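Local coordinates for 3-dehydroshikimate dehydratase (Pseudomonas putida, PDB 5HMQ), which catalyses the dehydration of 3-dehydroshikimate to protocatechuate, using a divalent metal ion, in the degradation of quinate and shikimate, at residues 179-184 / 223-228; 287-292 / 378-383; 366-371 / 410-415. One frame throughout, in Å; residues are numbered along the deposited sequence.

Contact 1: residues 179-184 / 223-228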
loop_
_atom_site.group_PDB
_atom_site.type_symbol
_atom_site.label_atom_id
_atom_site.label_comp_id
_atom_site.label_asym_id
_atom_site.label_seq_id
_atom_site.Cartn_x
_atom_site.Cartn_y
_atom_site.Cartn_z
ATOM N N SER C 179 17.772 -2.236 -31.781
ATOM C CA SER C 179 19.114 -2.399 -32.332
ATOM C C SER C 179 19.525 -1.210 -33.193
ATOM O O SER C 179 20.686 -0.787 -33.162
ATOM C CB SER C 179 19.189 -3.692 -33.141
ATOM O OG SER C 179 20.526 -3.989 -33.496
ATOM N N ALA C 180 18.589 -0.649 -33.960
ATOM C CA ALA C 180 18.909 0.468 -34.843
ATOM C C ALA C 180 19.264 1.748 -34.095
ATOM O O ALA C 180 19.635 2.732 -34.745
ATOM C CB ALA C 180 17.744 0.739 -35.795
ATOM N N ILE C 181 19.155 1.769 -32.764
ATOM C CA ILE C 181 19.566 2.954 -32.014
ATOM C C ILE C 181 21.052 3.236 -32.197
ATOM O O ILE C 181 21.469 4.402 -32.214
ATOM C CB ILE C 181 19.199 2.794 -30.523
ATOM C CG1 ILE C 181 17.681 2.793 -30.340
ATOM C CG2 ILE C 181 19.806 3.908 -29.686
ATOM C CD1 ILE C 181 17.232 2.383 -28.954
ATOM N N ARG C 182 21.873 2.193 -32.365
ATOM C CA ARG C 182 23.312 2.408 -32.508
ATOM C C ARG C 182 23.669 3.254 -33.724
ATOM O O ARG C 182 24.759 3.836 -33.754
ATOM C CB ARG C 182 24.083 1.083 -32.526
ATOM C CG ARG C 182 23.603 0.022 -33.486
ATOM C CD ARG C 182 24.472 -1.222 -33.338
ATOM N NE ARG C 182 24.477 -1.753 -31.975
ATOM C CZ ARG C 182 23.662 -2.696 -31.515
ATOM N NH1 ARG C 182 22.745 -3.235 -32.307
ATOM N NH2 ARG C 182 23.767 -3.100 -30.256
ATOM N N ASP C 183 22.790 3.348 -34.720
ATOM C CA ASP C 183 23.087 4.177 -35.882
ATOM C C ASP C 183 22.754 5.646 -35.658
ATOM O O ASP C 183 23.007 6.465 -36.549
ATOM C CB ASP C 183 22.329 3.670 -37.112
ATOM C CG ASP C 183 22.672 2.238 -37.461
ATOM O OD1 ASP C 183 23.804 1.803 -37.156
ATOM O OD2 ASP C 183 21.810 1.550 -38.054
ATOM N N ILE C 184 22.187 5.999 -34.507
ATOM C CA ILE C 184 21.908 7.391 -34.167
ATOM C C ILE C 184 23.155 7.995 -33.533
ATOM O O ILE C 184 23.718 7.404 -32.600
ATOM C CB ILE C 184 20.698 7.503 -33.225
ATOM C CG1 ILE C 184 19.469 6.845 -33.852
ATOM C CG2 ILE C 184 20.411 8.959 -32.893
ATOM C CD1 ILE C 184 18.242 6.882 -32.966
ATOM N N ALA C 223 18.266 -4.139 -20.217
ATOM C CA ALA C 223 19.660 -4.105 -20.648
ATOM C C ALA C 223 19.768 -4.154 -22.165
ATOM O O ALA C 223 20.644 -3.511 -22.753
ATOM C CB ALA C 223 20.433 -5.262 -20.015
ATOM N N GLY C 224 18.874 -4.900 -22.818
ATOM C CA GLY C 224 18.860 -4.940 -24.268
ATOM C C GLY C 224 18.414 -3.644 -24.910
ATOM O O GLY C 224 18.618 -3.457 -26.114
ATOM N N PHE C 225 17.800 -2.752 -24.137
ATOM C CA PHE C 225 17.412 -1.436 -24.622
ATOM C C PHE C 225 18.505 -0.403 -24.382
ATOM O O PHE C 225 18.761 0.443 -25.245
ATOM C CB PHE C 225 16.109 -0.994 -23.947
ATOM C CG PHE C 225 15.571 0.314 -24.454
ATOM C CD1 PHE C 225 14.811 0.366 -25.611
ATOM C CD2 PHE C 225 15.810 1.492 -23.763
ATOM C CE1 PHE C 225 14.310 1.566 -26.075
ATOM C CE2 PHE C 225 15.311 2.697 -24.223
ATOM C CZ PHE C 225 14.560 2.733 -25.381
ATOM N N LEU C 226 19.165 -0.470 -23.224
ATOM C CA LEU C 226 20.225 0.477 -22.908
ATOM C C LEU C 226 21.507 0.169 -23.670
ATOM O O LEU C 226 22.280 1.087 -23.970
ATOM C CB LEU C 226 20.490 0.483 -21.401
ATOM C CG LEU C 226 21.472 1.534 -20.881
ATOM C CD1 LEU C 226 21.033 2.928 -21.302
ATOM C CD2 LEU C 226 21.603 1.447 -19.366
ATOM N N ALA C 227 21.751 -1.105 -23.985
ATOM C CA ALA C 227 22.989 -1.477 -24.668
ATOM C C ALA C 227 23.165 -0.764 -26.003
ATOM O O ALA C 227 24.242 -0.185 -26.225
ATOM C CB ALA C 227 23.054 -3.001 -24.827
ATOM N N PRO C 228 22.190 -0.748 -26.921
ATOM C CA PRO C 228 22.392 0.027 -28.158
ATOM C C PRO C 228 22.552 1.517 -27.911
ATOM O O PRO C 228 23.241 2.195 -28.685
ATOM C CB PRO C 228 21.134 -0.280 -28.982
ATOM C CG PRO C 228 20.570 -1.524 -28.389
ATOM C CD PRO C 228 20.895 -1.452 -26.936
#
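Pro228 is the centre of this contact between a 3-10 turn and a helix. Its ring, borne on helix 222-231, points at the 3-10 turn 179-183, where Ile181 and Arg182 receive it. The CB of Ile181 meets the CB of Pro228 at 3.9 Å. The two branches of Ile181 then part: CG2 lies beside the Pro228 carbonyl, whereas CG1, anti to the carbonyl carbon (chi1 -67°), sends CD1 across toward Phe225, reaching its CE1 at 4.2 Å. Because proline has no N-H to give to the preceding turn, the helix is kinked at this point. In the TIM barrel of the N-terminal domain the two segments belong to successive connections of the outer layer, one leading into strand 189-194 and the other leaving it, and Ile181 also packs on Ile189 of that strand. Arg182, the next residue, meets the same ring with its far end. Its CG takes the crowded place between backbone N and carbonyl carbon (chi1 51°) and the chain bends again at chi3 (58°), so that the guanidinium lies with one face over Pro228 CB, toward the rim of the group, and Arg182 NH2 stands 4.0 Å from Pro228 CG.

Contact 2: residues 287-292 / 378-383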
loop_
_atom_site.group_PDB
_atom_site.type_symbol
_atom_site.label_atom_id
_atom_site.label_comp_id
_atom_site.label_asym_id
_atom_site.label_seq_id
_atom_site.Cartn_x
_atom_site.Cartn_y
_atom_site.Cartn_z
ATOM N N PHE C 287 27.885 0.916 -13.072
ATOM C CA PHE C 287 28.042 0.285 -11.765
ATOM C C PHE C 287 28.546 -1.146 -11.912
ATOM O O PHE C 287 27.997 -1.936 -12.686
ATOM C CB PHE C 287 26.699 0.308 -11.027
ATOM C CG PHE C 287 26.795 0.030 -9.549
ATOM C CD1 PHE C 287 27.539 0.854 -8.719
ATOM C CD2 PHE C 287 26.113 -1.038 -8.986
ATOM C CE1 PHE C 287 27.615 0.608 -7.358
ATOM C CE2 PHE C 287 26.187 -1.291 -7.626
ATOM C CZ PHE C 287 26.940 -0.466 -6.811
ATOM N N SER C 288 29.613 -1.469 -11.185
ATOM C CA SER C 288 30.269 -2.775 -11.268
ATOM C C SER C 288 30.493 -3.298 -9.856
ATOM O O SER C 288 31.615 -3.261 -9.334
ATOM C CB SER C 288 31.578 -2.694 -12.056
ATOM O OG SER C 288 32.439 -1.700 -11.530
ATOM N N PRO C 289 29.443 -3.789 -9.204
ATOM C CA PRO C 289 29.583 -4.293 -7.837
ATOM C C PRO C 289 30.179 -5.689 -7.840
ATOM O O PRO C 289 30.324 -6.304 -8.907
ATOM C CB PRO C 289 28.135 -4.299 -7.326
ATOM C CG PRO C 289 27.337 -4.592 -8.548
ATOM C CD PRO C 289 28.063 -3.930 -9.702
ATOM N N PRO C 290 30.555 -6.220 -6.677
ATOM C CA PRO C 290 31.042 -7.603 -6.617
ATOM C C PRO C 290 29.989 -8.572 -7.118
ATOM O O PRO C 290 28.797 -8.420 -6.805
ATOM C CB PRO C 290 31.325 -7.819 -5.123
ATOM C CG PRO C 290 31.494 -6.454 -4.559
ATOM C CD PRO C 290 30.605 -5.558 -5.360
ATOM N N PRO C 291 30.380 -9.560 -7.923
ATOM C CA PRO C 291 29.424 -10.595 -8.329
ATOM C C PRO C 291 28.862 -11.325 -7.119
ATOM O O PRO C 291 29.505 -11.424 -6.071
ATOM C CB PRO C 291 30.264 -11.532 -9.207
ATOM C CG PRO C 291 31.392 -10.681 -9.692
ATOM C CD PRO C 291 31.694 -9.742 -8.560
ATOM N N ALA C 292 27.641 -11.825 -7.270
ATOM C CA ALA C 292 26.992 -12.536 -6.180
ATOM C C ALA C 292 27.736 -13.827 -5.866
ATOM O O ALA C 292 28.299 -14.480 -6.749
ATOM C CB ALA C 292 25.539 -12.847 -6.532
ATOM N N LEU C 378 28.359 -10.248 1.225
ATOM C CA LEU C 378 28.175 -9.078 2.076
ATOM C C LEU C 378 28.496 -7.789 1.332
ATOM O O LEU C 378 27.766 -6.797 1.456
ATOM C CB LEU C 378 29.043 -9.196 3.329
ATOM C CG LEU C 378 29.006 -7.968 4.239
ATOM C CD1 LEU C 378 27.603 -7.765 4.781
ATOM C CD2 LEU C 378 30.011 -8.097 5.373
ATOM N N LYS C 379 29.574 -7.783 0.547
ATOM C CA LYS C 379 29.965 -6.554 -0.132
ATOM C C LYS C 379 28.987 -6.194 -1.242
ATOM O O LYS C 379 28.726 -5.007 -1.472
ATOM C CB LYS C 379 31.386 -6.683 -0.681
ATOM C CG LYS C 379 32.460 -6.577 0.391
ATOM C CD LYS C 379 33.845 -6.860 -0.162
ATOM C CE LYS C 379 34.870 -6.944 0.958
ATOM N NZ LYS C 379 36.211 -7.351 0.455
ATOM N N ARG C 380 28.428 -7.193 -1.928
ATOM C CA ARG C 380 27.427 -6.909 -2.950
ATOM C C ARG C 380 26.145 -6.358 -2.338
ATOM O O ARG C 380 25.567 -5.397 -2.860
ATOM C CB ARG C 380 27.126 -8.165 -3.765
ATOM C CG ARG C 380 25.864 -8.033 -4.597
ATOM C CD ARG C 380 25.631 -9.234 -5.479
ATOM N NE ARG C 380 26.101 -8.986 -6.833
ATOM C CZ ARG C 380 25.302 -8.695 -7.853
ATOM N NH1 ARG C 380 23.992 -8.619 -7.671
ATOM N NH2 ARG C 380 25.815 -8.483 -9.055
ATOM N N ALA C 381 25.684 -6.954 -1.235
ATOM C CA ALA C 381 24.486 -6.448 -0.571
ATOM C C ALA C 381 24.683 -5.009 -0.111
ATOM O O ALA C 381 23.759 -4.191 -0.189
ATOM C CB ALA C 381 24.115 -7.350 0.605
ATOM N N THR C 382 25.883 -4.686 0.378
ATOM C CA THR C 382 26.185 -3.311 0.760
ATOM C C THR C 382 26.259 -2.400 -0.462
ATOM O O THR C 382 25.800 -1.253 -0.415
ATOM C CB THR C 382 27.494 -3.264 1.550
ATOM O OG1 THR C 382 27.392 -4.115 2.699
ATOM C CG2 THR C 382 27.799 -1.841 1.999
ATOM N N ALA C 383 26.835 -2.892 -1.563
ATOM C CA ALA C 383 26.942 -2.074 -2.769
ATOM C C ALA C 383 25.572 -1.685 -3.305
ATOM O O ALA C 383 25.404 -0.580 -3.835
ATOM C CB ALA C 383 27.741 -2.814 -3.842
#
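A single hydrogen bond joins the proline-rich segment 287-292 to helix 374-383. The side chain of Arg380 leaves the helix with CG anti to the backbone N (chi1 166°) and turns sharply at chi3 (-98°), which delivers NE to Pro290 O at 2.8 Å. The bond is somewhat bent (152° at the hydrogen) and lies in the carbonyl plane, with the oxygen near the plane of the guanidinium. A second polar partner comes from the other domain: Arg380 NH2 forms a salt bridge with Glu268 OE2 of helix 252-276, so a single arginine ties together linker, barrel helix and dioxygenase-like domain.

The flat guanidinium is also held between apolar groups. Pro289 CG lies over one face and Ala292 CB over the opposite one, Ala292 CB coming within 3.8 Å of Arg380 CD. Residues 289-292 follow one another with the extended backbone angles of a polyproline II chain, and this stiff run carries the chain from helix 252-276 of the TIM barrel to strand 295-304, the first strand, in chain order, of the VOC-type domain.

Mostly apolar contacts gather on the last turn of the helix. Ala383 CB points toward the linker and meets Pro289 CB at 3.8 Å and the tip of the Phe287 ring, CZ, at 3.9 Å; Phe287 CZ also approaches the carbonyl oxygen of Ala383 (3.4 Å). Phe287 further makes an edge-to-face stack with Phe384. One turn back along the helix, Pro290 CG rests against Lys379 CB at 3.9 Å, the two side chains crossing at about a right angle, while the extended remainder of the lysine leads away from the linker.

Contact 3: residues 366-371 / 410-415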
loop_
_atom_site.group_PDB
_atom_site.type_symbol
_atom_site.label_atom_id
_atom_site.label_comp_id
_atom_site.label_asym_id
_atom_site.label_seq_id
_atom_site.Cartn_x
_atom_site.Cartn_y
_atom_site.Cartn_z
ATOM N N ALA C 366 14.222 -15.301 10.407
ATOM C CA ALA C 366 15.512 -15.243 9.736
ATOM C C ALA C 366 15.743 -16.517 8.942
ATOM O O ALA C 366 15.194 -17.576 9.259
ATOM C CB ALA C 366 16.652 -15.031 10.735
ATOM N N THR C 367 16.567 -16.395 7.905
ATOM C CA THR C 367 17.017 -17.524 7.104
ATOM C C THR C 367 18.519 -17.418 6.919
ATOM O O THR C 367 19.019 -16.382 6.466
ATOM C CB THR C 367 16.332 -17.563 5.734
ATOM O OG1 THR C 367 14.919 -17.717 5.909
ATOM C CG2 THR C 367 16.864 -18.721 4.904
ATOM N N ALA C 368 19.235 -18.477 7.287
ATOM C CA ALA C 368 20.659 -18.569 7.002
ATOM C C ALA C 368 20.857 -19.237 5.649
ATOM O O ALA C 368 20.348 -20.340 5.412
ATOM C CB ALA C 368 21.400 -19.345 8.088
ATOM N N LEU C 369 21.584 -18.562 4.765
ATOM C CA LEU C 369 21.871 -19.074 3.436
ATOM C C LEU C 369 23.289 -19.629 3.399
ATOM O O LEU C 369 24.214 -19.037 3.968
ATOM C CB LEU C 369 21.714 -17.963 2.398
ATOM C CG LEU C 369 20.470 -17.090 2.514
ATOM C CD1 LEU C 369 20.625 -15.878 1.601
ATOM C CD2 LEU C 369 19.192 -17.872 2.190
ATOM N N ARG C 370 23.463 -20.759 2.714
ATOM C CA ARG C 370 24.795 -21.312 2.501
ATOM C C ARG C 370 25.434 -20.596 1.324
ATOM O O ARG C 370 25.031 -20.800 0.177
ATOM C CB ARG C 370 24.732 -22.812 2.249
ATOM C CG ARG C 370 24.475 -23.661 3.473
ATOM C CD ARG C 370 24.973 -25.076 3.250
ATOM N NE ARG C 370 24.541 -25.980 4.309
ATOM C CZ ARG C 370 23.535 -26.841 4.196
ATOM N NH1 ARG C 370 22.849 -26.922 3.062
ATOM N NH2 ARG C 370 23.219 -27.626 5.217
ATOM N N VAL C 371 26.426 -19.757 1.598
ATOM C CA VAL C 371 27.122 -19.006 0.563
ATOM C C VAL C 371 28.564 -19.486 0.499
ATOM O O VAL C 371 29.180 -19.777 1.532
ATOM C CB VAL C 371 27.048 -17.483 0.806
ATOM C CG1 VAL C 371 25.605 -17.010 0.729
ATOM C CG2 VAL C 371 27.664 -17.113 2.147
ATOM N N LEU C 410 16.024 -11.236 8.911
ATOM C CA LEU C 410 17.446 -11.197 8.612
ATOM C C LEU C 410 17.828 -12.330 7.667
ATOM O O LEU C 410 17.159 -13.366 7.610
ATOM C CB LEU C 410 18.275 -11.298 9.897
ATOM C CG LEU C 410 18.033 -10.207 10.941
ATOM C CD1 LEU C 410 18.929 -10.411 12.152
ATOM C CD2 LEU C 410 18.255 -8.829 10.327
ATOM N N LEU C 411 18.914 -12.123 6.924
ATOM C CA LEU C 411 19.520 -13.155 6.086
ATOM C C LEU C 411 20.968 -13.335 6.524
ATOM O O LEU C 411 21.803 -12.456 6.291
ATOM C CB LEU C 411 19.440 -12.792 4.603
ATOM C CG LEU C 411 18.058 -12.718 3.953
ATOM C CD1 LEU C 411 18.154 -12.092 2.575
ATOM C CD2 LEU C 411 17.445 -14.106 3.860
ATOM N N TYR C 412 21.264 -14.469 7.158
ATOM C CA TYR C 412 22.624 -14.760 7.591
ATOM C C TYR C 412 23.444 -15.323 6.437
ATOM O O TYR C 412 22.968 -16.160 5.666
ATOM C CB TYR C 412 22.636 -15.761 8.745
ATOM C CG TYR C 412 21.739 -15.413 9.907
ATOM C CD1 TYR C 412 21.984 -14.297 10.695
ATOM C CD2 TYR C 412 20.667 -16.226 10.240
ATOM C CE1 TYR C 412 21.169 -13.988 11.766
ATOM C CE2 TYR C 412 19.856 -15.932 11.309
ATOM C CZ TYR C 412 20.106 -14.812 12.068
ATOM O OH TYR C 412 19.286 -14.518 13.133
ATOM N N LEU C 413 24.688 -14.866 6.332
ATOM C CA LEU C 413 25.612 -15.317 5.296
ATOM C C LEU C 413 26.568 -16.320 5.933
ATOM O O LEU C 413 27.583 -15.938 6.522
ATOM C CB LEU C 413 26.352 -14.134 4.683
ATOM C CG LEU C 413 25.445 -12.997 4.203
ATOM C CD1 LEU C 413 26.264 -11.844 3.648
ATOM C CD2 LEU C 413 24.452 -13.505 3.168
ATOM N N VAL C 414 26.249 -17.606 5.808
ATOM C CA VAL C 414 26.994 -18.673 6.466
ATOM C C VAL C 414 27.933 -19.306 5.450
ATOM O O VAL C 414 27.489 -19.847 4.429
ATOM C CB VAL C 414 26.052 -19.723 7.072
ATOM C CG1 VAL C 414 26.854 -20.849 7.706
ATOM C CG2 VAL C 414 25.135 -19.076 8.097
ATOM N N GLU C 415 29.232 -19.231 5.731
ATOM C CA GLU C 415 30.256 -19.901 4.944
ATOM C C GLU C 415 30.611 -21.232 5.598
ATOM O O GLU C 415 31.012 -21.269 6.766
ATOM C CB GLU C 415 31.493 -19.010 4.807
ATOM C CG GLU C 415 32.213 -19.136 3.472
ATOM C CD GLU C 415 33.310 -18.096 3.307
ATOM O OE1 GLU C 415 34.204 -18.030 4.178
ATOM O OE2 GLU C 415 33.270 -17.335 2.317
#
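Tyr412 illustrates how a side chain from one strand can lie along its parallel neighbour. Tyr412 CB sits 3.8 Å from CB of Ala368, its bridge partner on the neighbouring strand. With CG anti to the carbonyl carbon (chi1 -51°), the ring turns back along strand 363-371, its edge facing Ala368; Tyr412 CD2 keeps touch with Ala368 CB at 3.9 Å. Tyr412 CE2 then comes to 3.4 Å from Ala366 CB, a close approach, and CZ and OH pass the same methyl. At the tip, Tyr412 OH is hydrogen-bonded to Glu302 OE1 on strand 295-304, so the side chain spans three strands. Ala368 CB is shared with Val414 CG2 on the same face, while Leu369 and Leu411 meet on the other, where Leu411 packs on Phe461 of helix 455-465. Between the two faces, five backbone hydrogen bonds join the strands, from Thr367 N to Leu410 O through to Val371 N to Val414 O; the straightest runs from Leu369 N to Tyr412 O (2.9 Å, 168°). Strands 363-371 and 410-414 are the first and last of a beta-alpha-beta-beta-beta module, and their parallel pairing is characteristic of the vicinal oxygen chelate (VOC) fold.

How the contacts relate
Contact 1 closes before the others open, whereas the segments of contacts 2 and 3 alternate along the chain. Contact 1 lies nearest the catalytic metal site: the Phe225 side chain is about 10 Å from a bound magnesium ion and about 6 Å from that of its ligand Asp167. Contact 2 sits at the domain junction, its centre 26 Å from that of contact 1, with nearest atoms about 9 Å apart. The helix of contact 2 belongs to the same module as both strands of contact 3, and they meet where Leu378 N packs on Leu413 CD1 (3.6 Å). The Thr367 side chain of contact 3 is about 12 Å from that of His445, a ligand of the second magnesium.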